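Side-chain contacts in glycoside hydrolase family 16 protein (Akkermansia muciniphila, PDB 6T2N), which probably cleaves internal beta-galactosidic bonds in mucin O-glycans, an endo-acting step that initiates mucin breakdown: residues W172-V176 with N177-D181; S187-D191 with V192-T196; S247-L250 with N251-N254. One frame throughout, in Å; residues are numbered along the deposited sequence.

Contact 1: W172-V176 with N177-D181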
loop_
_atom_site.group_PDB
_atom_site.type_symbol
_atom_site.label_atom_id
_atom_site.label_comp_id
_atom_site.label_asym_id
_atom_site.label_seq_id
_atom_site.Cartn_x
_atom_site.Cartn_y
_atom_site.Cartn_z
ATOM N N TRP A 172 16.713 3.907 7.162
ATOM C CA TRP A 172 16.527 4.963 6.133
ATOM C C TRP A 172 15.154 5.578 6.300
ATOM O O TRP A 172 14.293 4.856 6.788
ATOM C CB TRP A 172 16.717 4.422 4.712
ATOM C CG TRP A 172 18.147 4.079 4.491
ATOM C CD1 TRP A 172 19.212 4.897 4.708
ATOM C CD2 TRP A 172 18.668 2.796 4.122
ATOM N NE1 TRP A 172 20.366 4.201 4.501
ATOM C CE2 TRP A 172 20.067 2.917 4.121
ATOM C CE3 TRP A 172 18.088 1.571 3.776
ATOM C CZ2 TRP A 172 20.897 1.864 3.752
ATOM C CZ3 TRP A 172 18.895 0.519 3.443
ATOM C CH2 TRP A 172 20.286 0.671 3.441
ATOM N N GLY A 173 15.005 6.839 5.886
ATOM C CA GLY A 173 13.728 7.561 5.756
ATOM C C GLY A 173 13.403 7.709 4.289
ATOM O O GLY A 173 14.326 7.431 3.473
ATOM N N TRP A 174 12.168 8.122 3.952
ATOM C CA TRP A 174 11.662 8.044 2.561
ATOM C C TRP A 174 12.468 8.952 1.642
ATOM O O TRP A 174 12.773 10.068 2.015
ATOM C CB TRP A 174 10.212 8.424 2.544
ATOM C CG TRP A 174 9.510 8.056 1.278
ATOM C CD1 TRP A 174 8.791 6.916 1.006
ATOM C CD2 TRP A 174 9.434 8.870 0.097
ATOM N NE1 TRP A 174 8.293 6.969 -0.279
ATOM C CE2 TRP A 174 8.675 8.154 -0.849
ATOM C CE3 TRP A 174 9.940 10.125 -0.235
ATOM C CZ2 TRP A 174 8.423 8.657 -2.113
ATOM C CZ3 TRP A 174 9.657 10.649 -1.474
ATOM C CH2 TRP A 174 8.898 9.918 -2.396
ATOM N N PRO A 175 12.820 8.580 0.391
ATOM C CA PRO A 175 12.450 7.312 -0.253
ATOM C C PRO A 175 13.488 6.182 -0.165
ATOM O O PRO A 175 13.323 5.140 -0.828
ATOM C CB PRO A 175 12.385 7.676 -1.745
ATOM C CG PRO A 175 13.079 9.025 -1.874
ATOM C CD PRO A 175 13.553 9.471 -0.506
ATOM N N VAL A 176 14.534 6.418 0.631
ATOM C CA VAL A 176 15.730 5.559 0.665
ATOM C C VAL A 176 15.313 4.271 1.357
ATOM O O VAL A 176 15.906 3.264 1.054
ATOM C CB VAL A 176 16.896 6.296 1.341
ATOM C CG1 VAL A 176 18.158 5.459 1.420
ATOM C CG2 VAL A 176 17.214 7.611 0.649
ATOM N N ASN A 177 14.302 4.295 2.209
ATOM C CA ASN A 177 13.871 3.088 2.955
ATOM C C ASN A 177 13.447 1.993 1.912
ATOM O O ASN A 177 13.390 0.808 2.247
ATOM C CB ASN A 177 12.834 3.446 4.058
ATOM C CG ASN A 177 11.510 3.998 3.579
ATOM O OD1 ASN A 177 11.461 4.992 2.850
ATOM N ND2 ASN A 177 10.434 3.391 4.034
ATOM N N GLY A 178 12.797 2.460 0.836
ATOM C CA GLY A 178 11.999 1.623 -0.104
ATOM C C GLY A 178 10.455 1.727 -0.010
ATOM O O GLY A 178 9.882 1.936 1.072
ATOM N N GLU A 179 9.814 1.533 -1.154
ATOM C CA GLU A 179 8.361 1.564 -1.336
ATOM C C GLU A 179 7.985 0.662 -2.510
ATOM O O GLU A 179 8.455 0.893 -3.635
ATOM C CB GLU A 179 7.868 2.985 -1.589
ATOM C CG GLU A 179 6.363 3.122 -1.258
ATOM C CD GLU A 179 5.673 4.379 -1.780
ATOM O OE1 GLU A 179 6.165 5.519 -1.487
ATOM O OE2 GLU A 179 4.719 4.212 -2.548
ATOM N N ILE A 180 7.079 -0.275 -2.248
ATOM C CA ILE A 180 6.512 -1.260 -3.219
ATOM C C ILE A 180 5.011 -0.981 -3.326
ATOM O O ILE A 180 4.300 -1.263 -2.366
ATOM C CB ILE A 180 6.785 -2.686 -2.717
ATOM C CG1 ILE A 180 8.251 -2.865 -2.333
ATOM C CG2 ILE A 180 6.325 -3.732 -3.712
ATOM C CD1 ILE A 180 8.462 -4.074 -1.485
ATOM N N ASP A 181 4.604 -0.405 -4.446
ATOM C CA ASP A 181 3.229 -0.040 -4.822
ATOM C C ASP A 181 2.619 -1.172 -5.654
ATOM O O ASP A 181 2.820 -1.146 -6.909
ATOM C CB ASP A 181 3.308 1.251 -5.644
ATOM C CG ASP A 181 4.001 2.409 -4.898
ATOM O OD1 ASP A 181 4.216 2.246 -3.675
ATOM O OD2 ASP A 181 4.202 3.481 -5.530
#

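Contact 2: S187-D191 with V192-T196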
loop_
_atom_site.group_PDB
_atom_site.type_symbol
_atom_site.label_atom_id
_atom_site.label_comp_id
_atom_site.label_asym_id
_atom_site.label_seq_id
_atom_site.Cartn_x
_atom_site.Cartn_y
_atom_site.Cartn_z
ATOM N N SER A 187 -8.396 8.420 -11.139
ATOM C CA SER A 187 -9.678 8.775 -11.811
ATOM C C SER A 187 -9.577 8.929 -13.335
ATOM O O SER A 187 -10.466 8.401 -14.035
ATOM C CB SER A 187 -10.175 10.052 -11.282
ATOM O OG SER A 187 -9.886 10.133 -9.921
ATOM N N GLN A 188 -8.659 9.776 -13.807
ATOM C CA GLN A 188 -8.381 10.021 -15.245
ATOM C C GLN A 188 -7.343 8.957 -15.577
ATOM O O GLN A 188 -6.296 9.015 -14.953
ATOM C CB GLN A 188 -8.027 11.511 -15.445
ATOM C CG GLN A 188 -6.593 11.945 -15.189
ATOM C CD GLN A 188 -6.095 11.812 -13.763
ATOM O OE1 GLN A 188 -6.710 11.162 -12.920
ATOM N NE2 GLN A 188 -4.946 12.415 -13.473
ATOM N N GLN A 189 -7.677 7.936 -16.369
ATOM C CA GLN A 189 -6.964 6.612 -16.423
ATOM C C GLN A 189 -7.466 5.642 -15.347
ATOM O O GLN A 189 -6.663 5.093 -14.584
ATOM C CB GLN A 189 -5.443 6.745 -16.257
ATOM C CG GLN A 189 -4.783 7.572 -17.344
ATOM C CD GLN A 189 -3.284 7.568 -17.233
ATOM O OE1 GLN A 189 -2.674 8.134 -16.299
ATOM N NE2 GLN A 189 -2.689 6.954 -18.233
ATOM N N PRO A 190 -8.784 5.339 -15.290
ATOM C CA PRO A 190 -9.333 4.424 -14.285
ATOM C C PRO A 190 -9.253 2.923 -14.602
ATOM O O PRO A 190 -9.513 2.156 -13.689
ATOM C CB PRO A 190 -10.821 4.798 -14.254
ATOM C CG PRO A 190 -11.115 5.251 -15.665
ATOM C CD PRO A 190 -9.830 5.854 -16.191
ATOM N N ASP A 191 -8.948 2.558 -15.856
ATOM C CA ASP A 191 -8.694 1.147 -16.273
ATOM C C ASP A 191 -7.186 0.804 -16.183
ATOM O O ASP A 191 -6.806 -0.346 -16.465
ATOM C CB ASP A 191 -9.267 0.893 -17.674
ATOM C CG ASP A 191 -10.785 0.783 -17.709
ATOM O OD1 ASP A 191 -11.360 0.671 -16.611
ATOM O OD2 ASP A 191 -11.381 0.803 -18.845
ATOM N N VAL A 192 -6.342 1.758 -15.797
ATOM C CA VAL A 192 -4.878 1.535 -15.701
ATOM C C VAL A 192 -4.504 1.272 -14.245
ATOM O O VAL A 192 -4.800 2.158 -13.365
ATOM C CB VAL A 192 -4.078 2.725 -16.251
ATOM C CG1 VAL A 192 -2.582 2.478 -16.098
ATOM C CG2 VAL A 192 -4.430 3.053 -17.690
ATOM N N VAL A 193 -3.805 0.147 -14.064
ATOM C CA VAL A 193 -3.045 -0.278 -12.851
ATOM C C VAL A 193 -1.574 0.127 -13.011
ATOM O O VAL A 193 -0.921 -0.386 -13.980
ATOM C CB VAL A 193 -3.104 -1.807 -12.648
ATOM C CG1 VAL A 193 -2.333 -2.237 -11.417
ATOM C CG2 VAL A 193 -4.520 -2.353 -12.572
ATOM N N TYR A 194 -1.080 0.944 -12.066
ATOM C CA TYR A 194 0.338 1.287 -11.820
ATOM C C TYR A 194 0.896 0.434 -10.692
ATOM O O TYR A 194 0.355 0.502 -9.607
ATOM C CB TYR A 194 0.455 2.739 -11.365
ATOM C CG TYR A 194 0.180 3.741 -12.454
ATOM C CD1 TYR A 194 -1.115 4.153 -12.745
ATOM C CD2 TYR A 194 1.213 4.265 -13.219
ATOM C CE1 TYR A 194 -1.379 5.046 -13.776
ATOM C CE2 TYR A 194 0.962 5.161 -14.249
ATOM C CZ TYR A 194 -0.337 5.556 -14.535
ATOM O OH TYR A 194 -0.577 6.447 -15.549
ATOM N N SER A 195 1.972 -0.309 -10.930
ATOM C CA SER A 195 2.855 -0.916 -9.895
ATOM C C SER A 195 4.271 -0.358 -10.070
ATOM O O SER A 195 4.668 -0.054 -11.234
ATOM C CB SER A 195 2.833 -2.386 -9.978
ATOM O OG SER A 195 1.563 -2.816 -10.461
ATOM N N THR A 196 4.927 -0.062 -8.948
ATOM C CA THR A 196 5.944 1.020 -8.881
ATOM C C THR A 196 6.816 0.763 -7.652
ATOM O O THR A 196 6.278 0.368 -6.626
ATOM C CB THR A 196 5.290 2.412 -9.017
ATOM O OG1 THR A 196 4.678 2.604 -10.300
ATOM C CG2 THR A 196 6.267 3.559 -8.934
#

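Contact 3: S247-L250 with N251-N254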
loop_
_atom_site.group_PDB
_atom_site.type_symbol
_atom_site.label_atom_id
_atom_site.label_comp_id
_atom_site.label_asym_id
_atom_site.label_seq_id
_atom_site.Cartn_x
_atom_site.Cartn_y
_atom_site.Cartn_z
ATOM N N SER A 247 8.739 -6.001 -12.752
ATOM C CA SER A 247 9.800 -6.772 -12.065
ATOM C C SER A 247 10.922 -5.786 -11.757
ATOM O O SER A 247 11.088 -4.855 -12.541
ATOM C CB SER A 247 10.315 -7.882 -12.940
ATOM O OG SER A 247 11.542 -7.487 -13.573
ATOM N N ILE A 248 11.674 -6.042 -10.698
ATOM C CA ILE A 248 12.961 -5.381 -10.382
ATOM C C ILE A 248 13.997 -6.478 -10.087
ATOM O O ILE A 248 13.599 -7.466 -9.478
ATOM C CB ILE A 248 12.678 -4.433 -9.214
ATOM C CG1 ILE A 248 13.861 -3.496 -8.996
ATOM C CG2 ILE A 248 12.321 -5.179 -7.941
ATOM C CD1 ILE A 248 13.658 -2.583 -7.810
ATOM N N ASP A 249 15.243 -6.399 -10.601
ATOM C CA ASP A 249 16.340 -7.321 -10.181
ATOM C C ASP A 249 17.011 -6.637 -8.980
ATOM O O ASP A 249 17.439 -5.474 -9.126
ATOM C CB ASP A 249 17.223 -7.722 -11.371
ATOM C CG ASP A 249 18.548 -8.407 -11.036
ATOM O OD1 ASP A 249 18.799 -8.644 -9.798
ATOM O OD2 ASP A 249 19.352 -8.677 -12.020
ATOM N N LEU A 250 17.023 -7.273 -7.803
ATOM C CA LEU A 250 17.573 -6.644 -6.552
ATOM C C LEU A 250 19.137 -6.537 -6.606
ATOM O O LEU A 250 19.741 -5.778 -5.777
ATOM C CB LEU A 250 17.079 -7.450 -5.341
ATOM C CG LEU A 250 15.793 -6.971 -4.665
ATOM C CD1 LEU A 250 14.879 -6.237 -5.631
ATOM C CD2 LEU A 250 15.059 -8.146 -4.032
ATOM N N ASN A 251 19.811 -7.225 -7.541
ATOM C CA ASN A 251 21.305 -7.088 -7.747
ATOM C C ASN A 251 21.709 -5.706 -8.382
ATOM O O ASN A 251 22.743 -5.216 -8.218
ATOM C CB ASN A 251 22.032 -8.252 -8.554
ATOM C CG ASN A 251 21.750 -9.618 -7.624
ATOM O OD1 ASN A 251 20.944 -10.505 -7.916
ATOM N ND2 ASN A 251 22.378 -9.831 -6.548
ATOM N N THR A 252 20.605 -4.935 -8.790
ATOM C CA THR A 252 20.670 -3.534 -9.323
ATOM C C THR A 252 20.188 -2.469 -8.298
ATOM O O THR A 252 20.482 -1.261 -8.501
ATOM C CB THR A 252 19.854 -3.391 -10.611
ATOM O OG1 THR A 252 18.510 -3.399 -10.124
ATOM C CG2 THR A 252 20.125 -4.471 -11.642
ATOM N N THR A 253 19.539 -2.868 -7.203
ATOM C CA THR A 253 19.159 -1.917 -6.120
ATOM C C THR A 253 20.151 -2.006 -4.949
ATOM O O THR A 253 19.720 -1.738 -3.814
ATOM C CB THR A 253 17.725 -2.154 -5.637
ATOM O OG1 THR A 253 17.569 -3.335 -4.837
ATOM C CG2 THR A 253 16.784 -2.281 -6.811
ATOM N N ASN A 254 21.428 -2.308 -5.200
ATOM C CA ASN A 254 22.492 -2.208 -4.170
ATOM C C ASN A 254 22.739 -0.677 -3.977
ATOM O O ASN A 254 22.901 0.115 -5.102
ATOM C CB ASN A 254 23.756 -3.033 -4.576
ATOM C CG ASN A 254 23.781 -4.511 -4.071
ATOM O OD1 ASN A 254 23.257 -4.672 -2.915
ATOM N ND2 ASN A 254 23.877 -5.473 -4.756
#

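Contact 1: W172-V176 with N177-D181
Trp174 and Glu179 meet at the pyrrole edge of the indole, where NE1 donates a hydrogen bond to OE1 of the carboxylate over 2.8 Å. The acid presents the lone pair that faces away from its second oxygen and sits slightly off the ring plane; carboxylate and indole are turned 37° against each other. Trp174 reaches this point with its CG anti to the backbone N (chi1 -165°), while Glu179 stretches out from its strand to meet it. Tryptophan suits the place because one side chain supplies both an N-H and a broad surface: Pro175, which follows a cis peptide bond, lays its CB over the centre of one indole face. Asn177 lies nearer the backbone of Trp174, to one side of the indole-carboxylate bond. Its OD1 comes within 3.1 Å of Trp174 CA, with the amide inclined 56° to the indole, and its ND2 is held by Gly168 O on strand 160-168. The backbone around it bends in a type I turn from Pro175 to Gly178, closed by Gly178 N to Pro175 O at 3.2 Å. Glycine fits there, since its positive phi would press a side chain against the preceding carbonyl. Glu179 and Asp181, with Glu184 further on, follow the ExDxxE pattern of the family 16 active-site signature, so the contact reaches into the segment that in related glycosidases carries the catalytic acids; here that role is inferred.

Contact 2: S187-D191 with V192-T196
Gln189 and Tyr194 form a local, polar surface contact that ties the loop before strand 192-198 to the strand itself. The phenol OH donates to Gln189 OE1 over 2.8 Å, approaching from above the amide carbonyl plane, 38° out of it. At the tyrosine, OE1 lies at the ring edge, in the ring plane, while the amide stands steeply to it, with the two planes 71° apart. Both torsions favour the meeting: Tyr194 has CG beside its own backbone N (chi1 -71°), which swings the ring back toward the loop, and the glutamine chain runs extended beyond CG. A long polar residue suits this exposed spot because it can span from the bend to the phenol. Nearer the backbone, Gln189 CB rests 4.1 Å from Val192 CG2, an apolar step between loop and strand; the branched valine fits an extended strand and also touches Thr214 on strand 211-216. At the base of the loop, the Asp191 carboxylate accepts a hydrogen bond from Leu220 N through OD1, with a weak one from Asn219 N to OD2. Since Tyr194 pairs through its backbone with Glu184, the whole is a beta hairpin with a long connecting loop, part of the curved-sheet sandwich, or beta jelly roll, of family 16.

Contact 3: S247-L250 with N251-N254
Asp249 bonds to the chain ahead of it with both side chain and backbone. Its OD1 accepts from Asn251 N at 2.9 Å, an Asx turn in which the donor stands above the carboxylate plane, 42° out of it. Its carbonyl O takes two donors: Thr252 N at 3.2 Å, closing a tight turn, and Thr252 OG1, which meets the oxygen almost head-on. Threonine serves well here, because OG1 lies between the backbone N and the carbonyl carbon (chi1 74°) and from there can point back to the turn's first residue. Arg211 NH1 also bonds this hydroxyl. One residue on, Thr253 uses its two branches differently. CG2 meets Ile248 CD1 at 3.3 Å, the side chains crossing at about a right angle, whereas OG1 bonds weakly to Leu250 O at 3.4 Å and finds its stronger partner in Asn261 ND2. A glycine in place of Thr253 would probably leave the Asn261 amide without this acceptor and open a gap beside the end of Ile248. Further out, Ile248 and Leu250 pack on Ile236, and their backbones bond to Ile236 and Asp234. Strand 243-249 thus ends in this turn alongside strand 235-240 of one sheet, while Arg211, touching both Ile248 and Thr253, comes from strand 211-216 of the other.

Contact 1 is largely buried, contact 2 lies at the surface, and contact 3 is part buried. The first two share a sheet: strands 179-181 and 192-198 are antiparallel neighbours, and Asp181 N probably bonds to Thr196 O at 2.9 Å. Contact 3 belongs to the end of a strand in the other sheet, its nearest atoms about 7 Å from either. Chemistry follows place. An indole N-H from an exposed tryptophan reaches a buried carboxylate, a phenol reaches an exposed amide at the hairpin loop, and the turn of 247-254 relies chiefly on backbone groups, with methyls packed on its buried side.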